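Local coordinates for GTP-binding protein (Thermus thermophilus, PDB 2DBY) that binds guanine nucleotide, here as GDP, and is probably a ribosome-binding ATPase of the YchF/OLA1 branch of the OBG GTPases, at residues A[34-45]-A[68-77]; A[283-291]-A[355-363]. One frame throughout, in Å; residues are numbered along the deposited sequence.

Contact 1 (A[34-45]-A[68-77]); sequences ATIDKNVGVVPL and PTHVEFVDIA. With FMT (formic acid), chain E.
Val42 lies over one face of the His70 imidazole, its CG1 4.1 Å from the ring centroid and 19° off the normal. The ring gets there because chi1 of 54° sets CG between the backbone N and the carbonyl carbon. At the ring edge, ND1 donates a straight bond to O1 of a formic acid molecule, probably from the crystallisation liquor, 2.8 Å away. Next on this face comes Glu72, extended from CB to CD, with CG anti to the backbone N; Val40 CG1 rests 3.6 Å from its CD, and Ala34 CB approaches the carboxylate end. Val40 and Val74 run side by side, their CG2 atoms 4.0 Å apart. On the opposite face Val43 CG2 meets the Phe73 ring obliquely; at the end of the pairing, Leu45 CG packs on Val71 CG2 at 4.1 Å. Six backbone hydrogen bonds join the two antiparallel segments, from Asp75 N to Asn39 O (2.7 Å) at one end to Leu45 N on Thr69 O at the other. Asp75 uses OD1 for a salt bridge to Lys14 of the P-loop. Strand 3-7 pairs with the far edge of strand 66-75, while helices 14-25 and 270-281 pack against the Val43 face.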
# COMPACT_ATOMS: atom_id res chain seq x y z
N ALA A 34 10.58 3.45 11.06
CA ALA A 34 10.10 2.11 11.39
C ALA A 34 10.99 0.99 10.87
O ALA A 34 10.91 -0.11 11.38
CB ALA A 34 8.68 1.91 10.84
N THR A 35 11.82 1.27 9.86
CA THR A 35 12.66 0.21 9.31
C THR A 35 13.79 -0.24 10.24
O THR A 35 14.55 -1.15 9.92
CB THR A 35 13.25 0.56 7.90
OG1 THR A 35 14.09 1.71 8.01
CG2 THR A 35 12.12 0.82 6.89
N ILE A 36 13.92 0.38 11.41
CA ILE A 36 14.94 -0.11 12.33
C ILE A 36 14.63 -1.58 12.64
O ILE A 36 15.53 -2.39 12.86
CB ILE A 36 14.92 0.66 13.67
CG1 ILE A 36 15.33 2.11 13.42
CG2 ILE A 36 15.88 0.02 14.66
CD1 ILE A 36 15.34 2.97 14.68
N ASP A 37 13.33 -1.92 12.65
CA ASP A 37 12.87 -3.27 12.94
C ASP A 37 13.35 -4.21 11.84
O ASP A 37 13.23 -3.89 10.65
CB ASP A 37 11.34 -3.27 13.05
CG ASP A 37 10.75 -4.61 13.46
OD1 ASP A 37 9.69 -4.60 14.10
OD2 ASP A 37 11.31 -5.68 13.12
N LYS A 38 13.91 -5.35 12.21
CA LYS A 38 14.42 -6.29 11.22
C LYS A 38 13.32 -6.81 10.29
O LYS A 38 13.59 -7.26 9.18
CB LYS A 38 15.13 -7.48 11.91
CG LYS A 38 14.21 -8.43 12.67
CD LYS A 38 14.98 -9.69 13.09
CE LYS A 38 14.05 -10.79 13.59
NZ LYS A 38 14.80 -12.09 13.80
N ASN A 39 12.06 -6.71 10.73
CA ASN A 39 10.95 -7.20 9.90
C ASN A 39 10.30 -6.15 9.03
O ASN A 39 9.32 -6.45 8.36
CB ASN A 39 9.87 -7.81 10.79
CG ASN A 39 10.32 -9.09 11.45
OD1 ASN A 39 10.97 -9.93 10.82
ND2 ASN A 39 9.98 -9.27 12.73
N VAL A 40 10.87 -4.95 9.02
CA VAL A 40 10.31 -3.83 8.27
C VAL A 40 11.28 -3.26 7.23
O VAL A 40 12.43 -2.93 7.56
CB VAL A 40 9.90 -2.69 9.25
CG1 VAL A 40 9.23 -1.54 8.48
CG2 VAL A 40 8.94 -3.22 10.36
N GLY A 41 10.84 -3.14 5.98
CA GLY A 41 11.73 -2.60 4.97
C GLY A 41 10.89 -1.96 3.89
O GLY A 41 9.66 -2.04 3.94
N VAL A 42 11.52 -1.34 2.92
CA VAL A 42 10.76 -0.71 1.84
C VAL A 42 11.25 -1.17 0.48
O VAL A 42 12.37 -1.68 0.34
CB VAL A 42 10.85 0.82 1.89
CG1 VAL A 42 10.37 1.35 3.23
CG2 VAL A 42 12.27 1.27 1.64
N VAL A 43 10.39 -0.99 -0.52
CA VAL A 43 10.74 -1.33 -1.89
C VAL A 43 10.68 -0.03 -2.67
O VAL A 43 9.63 0.58 -2.76
CB VAL A 43 9.72 -2.32 -2.53
CG1 VAL A 43 10.10 -2.58 -4.00
CG2 VAL A 43 9.68 -3.64 -1.75
N PRO A 44 11.83 0.44 -3.20
CA PRO A 44 11.84 1.69 -3.97
C PRO A 44 10.89 1.50 -5.17
O PRO A 44 10.97 0.47 -5.87
CB PRO A 44 13.30 1.82 -4.41
CG PRO A 44 14.06 1.12 -3.30
CD PRO A 44 13.19 -0.12 -3.06
N LEU A 45 10.03 2.48 -5.43
CA LEU A 45 9.05 2.42 -6.51
C LEU A 45 9.66 3.03 -7.76
O LEU A 45 10.04 4.19 -7.76
CB LEU A 45 7.80 3.22 -6.14
CG LEU A 45 6.44 2.57 -5.93
CD1 LEU A 45 5.39 3.69 -5.94
CD2 LEU A 45 6.14 1.53 -7.01
N PRO A 68 13.49 8.41 -5.90
CA PRO A 68 12.14 7.84 -5.95
C PRO A 68 11.54 7.71 -4.56
O PRO A 68 12.21 7.90 -3.55
CB PRO A 68 12.37 6.46 -6.56
CG PRO A 68 13.70 6.06 -5.95
CD PRO A 68 14.53 7.35 -5.98
N THR A 69 10.25 7.40 -4.54
CA THR A 69 9.58 7.14 -3.27
C THR A 69 9.62 5.61 -3.09
O THR A 69 10.38 4.92 -3.78
CB THR A 69 8.13 7.71 -3.24
OG1 THR A 69 7.57 7.50 -1.94
CG2 THR A 69 7.22 7.06 -4.30
N HIS A 70 8.82 5.07 -2.18
CA HIS A 70 8.85 3.64 -1.89
C HIS A 70 7.58 3.19 -1.19
O HIS A 70 6.72 4.02 -0.84
CB HIS A 70 10.05 3.37 -0.97
CG HIS A 70 10.06 4.20 0.28
ND1 HIS A 70 11.14 4.97 0.66
CD2 HIS A 70 9.11 4.38 1.23
CE1 HIS A 70 10.85 5.59 1.79
NE2 HIS A 70 9.63 5.26 2.16
N VAL A 71 7.46 1.87 -0.99
CA VAL A 71 6.32 1.27 -0.30
C VAL A 71 6.90 0.38 0.79
O VAL A 71 7.78 -0.45 0.52
CB VAL A 71 5.47 0.40 -1.24
CG1 VAL A 71 4.30 -0.24 -0.45
CG2 VAL A 71 4.93 1.24 -2.38
N GLU A 72 6.41 0.54 2.01
CA GLU A 72 6.90 -0.23 3.16
C GLU A 72 6.14 -1.54 3.38
O GLU A 72 4.92 -1.56 3.30
CB GLU A 72 6.79 0.65 4.41
CG GLU A 72 7.33 0.04 5.70
CD GLU A 72 7.37 1.07 6.82
OE1 GLU A 72 8.22 1.97 6.77
OE2 GLU A 72 6.55 0.98 7.74
N PHE A 73 6.88 -2.61 3.66
CA PHE A 73 6.32 -3.94 3.87
C PHE A 73 6.83 -4.47 5.20
O PHE A 73 8.00 -4.26 5.54
CB PHE A 73 6.77 -4.89 2.76
CG PHE A 73 6.08 -4.65 1.45
CD1 PHE A 73 6.65 -3.81 0.49
CD2 PHE A 73 4.84 -5.22 1.19
CE1 PHE A 73 5.99 -3.55 -0.72
CE2 PHE A 73 4.16 -4.97 -0.01
CZ PHE A 73 4.74 -4.13 -0.96
N VAL A 74 5.96 -5.16 5.93
CA VAL A 74 6.33 -5.73 7.22
C VAL A 74 6.17 -7.24 7.19
O VAL A 74 5.13 -7.74 6.72
CB VAL A 74 5.42 -5.17 8.32
CG1 VAL A 74 5.82 -5.75 9.68
CG2 VAL A 74 5.48 -3.66 8.32
N ASP A 75 7.16 -7.99 7.67
CA ASP A 75 7.05 -9.43 7.71
C ASP A 75 6.28 -9.65 9.00
O ASP A 75 6.86 -9.51 10.09
CB ASP A 75 8.42 -10.12 7.84
CG ASP A 75 8.31 -11.64 7.88
OD1 ASP A 75 7.19 -12.18 7.93
OD2 ASP A 75 9.38 -12.32 7.85
N ILE A 76 5.00 -10.02 8.88
CA ILE A 76 4.16 -10.21 10.05
C ILE A 76 4.53 -11.49 10.71
O ILE A 76 4.43 -12.58 10.13
CB ILE A 76 2.67 -10.24 9.71
CG1 ILE A 76 2.22 -8.87 9.17
CG2 ILE A 76 1.87 -10.64 10.97
CD1 ILE A 76 2.20 -7.75 10.20
N ALA A 77 4.93 -11.34 11.95
CA ALA A 77 5.40 -12.43 12.76
C ALA A 77 4.36 -12.96 13.73
O ALA A 77 3.63 -12.17 14.35
CB ALA A 77 6.60 -11.97 13.50
C FMT E . 13.42 4.90 -1.97
O1 FMT E . 13.44 5.33 -0.84
O2 FMT E . 14.55 4.78 -2.66
O HOH W 1 9.03 6.69 -7.16

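Contact 2 (A[283-291]-A[355-363]); sequences DLLTFFTAG and EVQDGDVIY
Val356 CG1 fits between two side chains of strand 284-290, 3.9 Å from Leu285 CD1 and 3.8 Å from Phe287 CB. Gln357 opens a type II turn closed by Asp360, whose OD2 takes the Gln357 N-H and is also hydrogen-bonded to Tyr354 OH. Asp358 sends OD2 back to Thr286 N, a nearly straight bond of 2.9 Å that arrives 40° out of the carboxylate plane. Two waters also donate to this oxygen, one bridging to Leu284 O and the other linked to Thr286 OG1, which also bonds Tyr279 OH; Asp358 OD1 forms a salt bridge with Arg49. Gly359, at a positive phi of 89°, gives its N-H to Thr286 O, and its own O lies at the edge of the Phe288 ring. Asp360 O then accepts from Phe288 N at 2.8 Å. Val361 CG1 reaches Ala290 CB, 4.0 Å away. Ile362 N returns a bond to Phe288 O, and its side chain, with CG1 anti to the carbonyl carbon, carries CD1 over one face of the Phe287 ring, 4.2 Å from the centroid. This single bridge of the parallel kind joins the first and last strands of the C-terminal domain, consistent with the ubiquitin-like TGS fold.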
# COMPACT_ATOMS: atom_id res chain seq x y z
N ASP A 283 -4.09 3.22 -0.74
CA ASP A 283 -4.76 4.39 -1.34
C ASP A 283 -3.82 5.59 -1.43
O ASP A 283 -4.17 6.70 -1.04
CB ASP A 283 -5.98 4.79 -0.51
CG ASP A 283 -6.95 5.67 -1.28
OD1 ASP A 283 -7.80 6.31 -0.63
OD2 ASP A 283 -6.88 5.72 -2.53
N LEU A 284 -2.64 5.37 -1.99
CA LEU A 284 -1.64 6.42 -2.06
C LEU A 284 -1.48 7.02 -3.45
O LEU A 284 -1.91 6.43 -4.45
CB LEU A 284 -0.30 5.86 -1.62
CG LEU A 284 -0.31 5.18 -0.25
CD1 LEU A 284 1.05 4.53 -0.01
CD2 LEU A 284 -0.65 6.21 0.83
N LEU A 285 -0.88 8.20 -3.49
CA LEU A 285 -0.59 8.86 -4.77
C LEU A 285 0.78 9.51 -4.66
O LEU A 285 1.28 9.79 -3.57
CB LEU A 285 -1.69 9.87 -5.15
CG LEU A 285 -2.13 11.01 -4.22
CD1 LEU A 285 -1.16 12.18 -4.34
CD2 LEU A 285 -3.55 11.45 -4.62
N THR A 286 1.40 9.72 -5.82
CA THR A 286 2.71 10.32 -5.91
C THR A 286 2.64 11.76 -6.41
O THR A 286 1.89 12.03 -7.34
CB THR A 286 3.59 9.57 -6.95
OG1 THR A 286 3.70 8.19 -6.59
CG2 THR A 286 4.97 10.21 -7.07
N PHE A 287 3.38 12.67 -5.77
CA PHE A 287 3.48 14.04 -6.32
C PHE A 287 4.99 14.27 -6.41
O PHE A 287 5.78 13.57 -5.75
CB PHE A 287 2.75 15.11 -5.47
CG PHE A 287 3.43 15.50 -4.19
CD1 PHE A 287 4.51 16.39 -4.20
CD2 PHE A 287 2.97 15.01 -2.97
CE1 PHE A 287 5.11 16.80 -3.00
CE2 PHE A 287 3.57 15.41 -1.78
CZ PHE A 287 4.63 16.31 -1.79
N PHE A 288 5.41 15.23 -7.24
CA PHE A 288 6.83 15.47 -7.44
C PHE A 288 7.29 16.88 -7.12
O PHE A 288 6.50 17.81 -7.11
CB PHE A 288 7.22 15.27 -8.93
CG PHE A 288 6.84 13.93 -9.50
CD1 PHE A 288 5.64 13.76 -10.17
CD2 PHE A 288 7.70 12.84 -9.37
CE1 PHE A 288 5.29 12.50 -10.71
CE2 PHE A 288 7.37 11.59 -9.89
CZ PHE A 288 6.15 11.42 -10.57
N THR A 289 8.58 17.01 -6.84
CA THR A 289 9.20 18.34 -6.74
C THR A 289 10.25 18.20 -7.84
O THR A 289 10.92 17.16 -7.95
CB THR A 289 9.80 18.66 -5.35
OG1 THR A 289 10.69 17.62 -4.91
CG2 THR A 289 8.69 18.86 -4.36
N ALA A 290 10.39 19.22 -8.68
CA ALA A 290 11.32 19.09 -9.80
C ALA A 290 11.98 20.41 -10.16
O ALA A 290 11.33 21.45 -10.21
CB ALA A 290 10.58 18.54 -11.01
N GLY A 291 13.28 20.32 -10.42
CA GLY A 291 14.06 21.49 -10.77
C GLY A 291 15.47 21.06 -11.15
O GLY A 291 15.80 19.87 -11.13
N GLU A 355 -6.90 19.42 -3.26
CA GLU A 355 -6.55 18.03 -3.03
C GLU A 355 -5.52 17.64 -4.09
O GLU A 355 -5.79 17.74 -5.30
CB GLU A 355 -7.79 17.13 -3.12
CG GLU A 355 -8.56 17.05 -1.80
CD GLU A 355 -9.94 16.42 -1.94
OE1 GLU A 355 -10.07 15.38 -2.62
OE2 GLU A 355 -10.90 16.97 -1.34
N VAL A 356 -4.35 17.19 -3.65
CA VAL A 356 -3.29 16.81 -4.57
C VAL A 356 -3.71 15.65 -5.46
O VAL A 356 -4.40 14.73 -5.02
CB VAL A 356 -2.00 16.44 -3.82
CG1 VAL A 356 -0.91 16.02 -4.81
CG2 VAL A 356 -1.52 17.63 -3.00
N GLN A 357 -3.28 15.68 -6.71
CA GLN A 357 -3.63 14.62 -7.64
C GLN A 357 -2.36 13.87 -8.01
O GLN A 357 -1.28 14.45 -8.02
CB GLN A 357 -4.27 15.22 -8.90
CG GLN A 357 -5.61 15.89 -8.65
CD GLN A 357 -6.11 16.66 -9.87
OE1 GLN A 357 -5.69 17.79 -10.13
NE2 GLN A 357 -7.00 16.03 -10.64
N ASP A 358 -2.48 12.59 -8.31
CA ASP A 358 -1.32 11.82 -8.67
C ASP A 358 -0.65 12.48 -9.89
O ASP A 358 -1.34 12.89 -10.83
CB ASP A 358 -1.72 10.39 -9.01
CG ASP A 358 -0.54 9.51 -9.23
OD1 ASP A 358 -0.07 9.39 -10.38
OD2 ASP A 358 -0.07 8.94 -8.23
N GLY A 359 0.67 12.58 -9.84
CA GLY A 359 1.43 13.18 -10.93
C GLY A 359 1.64 14.68 -10.84
O GLY A 359 2.36 15.27 -11.67
N ASP A 360 1.03 15.32 -9.86
CA ASP A 360 1.19 16.77 -9.69
C ASP A 360 2.64 17.11 -9.36
O ASP A 360 3.29 16.38 -8.60
CB ASP A 360 0.34 17.27 -8.52
CG ASP A 360 -1.10 17.56 -8.90
OD1 ASP A 360 -1.41 17.57 -10.11
OD2 ASP A 360 -1.92 17.79 -7.98
N VAL A 361 3.15 18.21 -9.91
CA VAL A 361 4.48 18.67 -9.57
C VAL A 361 4.16 19.94 -8.77
O VAL A 361 3.39 20.78 -9.24
CB VAL A 361 5.32 19.05 -10.79
CG1 VAL A 361 6.72 19.47 -10.34
CG2 VAL A 361 5.41 17.84 -11.74
N ILE A 362 4.77 20.09 -7.60
CA ILE A 362 4.48 21.22 -6.71
C ILE A 362 5.69 22.03 -6.28
O ILE A 362 6.78 21.48 -6.03
CB ILE A 362 3.77 20.70 -5.41
CG1 ILE A 362 2.49 19.95 -5.78
CG2 ILE A 362 3.45 21.85 -4.48
CD1 ILE A 362 1.88 19.18 -4.58
N TYR A 363 5.51 23.35 -6.20
CA TYR A 363 6.56 24.24 -5.69
C TYR A 363 5.82 25.13 -4.68
O TYR A 363 4.93 25.90 -5.06
CB TYR A 363 7.20 25.10 -6.79
CG TYR A 363 8.43 25.81 -6.27
CD1 TYR A 363 9.61 25.11 -6.03
CD2 TYR A 363 8.39 27.16 -5.93
CE1 TYR A 363 10.73 25.74 -5.47
CE2 TYR A 363 9.49 27.80 -5.37
CZ TYR A 363 10.66 27.08 -5.14
OH TYR A 363 11.76 27.69 -4.59
O HOH W 2 -1.95 6.66 -7.27
O HOH W 3 2.05 7.28 -8.66
O HOH W 4 9.02 21.44 -7.68

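In the fold
The centres of contacts 1 and 2 lie about 22 Å apart, and their nearest atoms come within about 4 Å without touching. Contact 1 comes first along the chain, inside the OBG-type G region; contact 2 follows, in the C-terminal region of the ubiquitin-like family. One mixed beta sheet reaches both: strand 40-44 pairs with 66-75, which runs parallel to 295-301, and that strand is in turn antiparallel to 284-290. Contact 2 bridges this sheet to a three-stranded antiparallel one, made of 348-350, 323-328 and 360-365. The C-terminal domain is therefore joined to the nucleotide-binding domain through continuous strand pairing. Tyr279 of helix 270-281 lies between them, touching Leu45 in contact 1 and hydrogen-bonding Thr286 in contact 2.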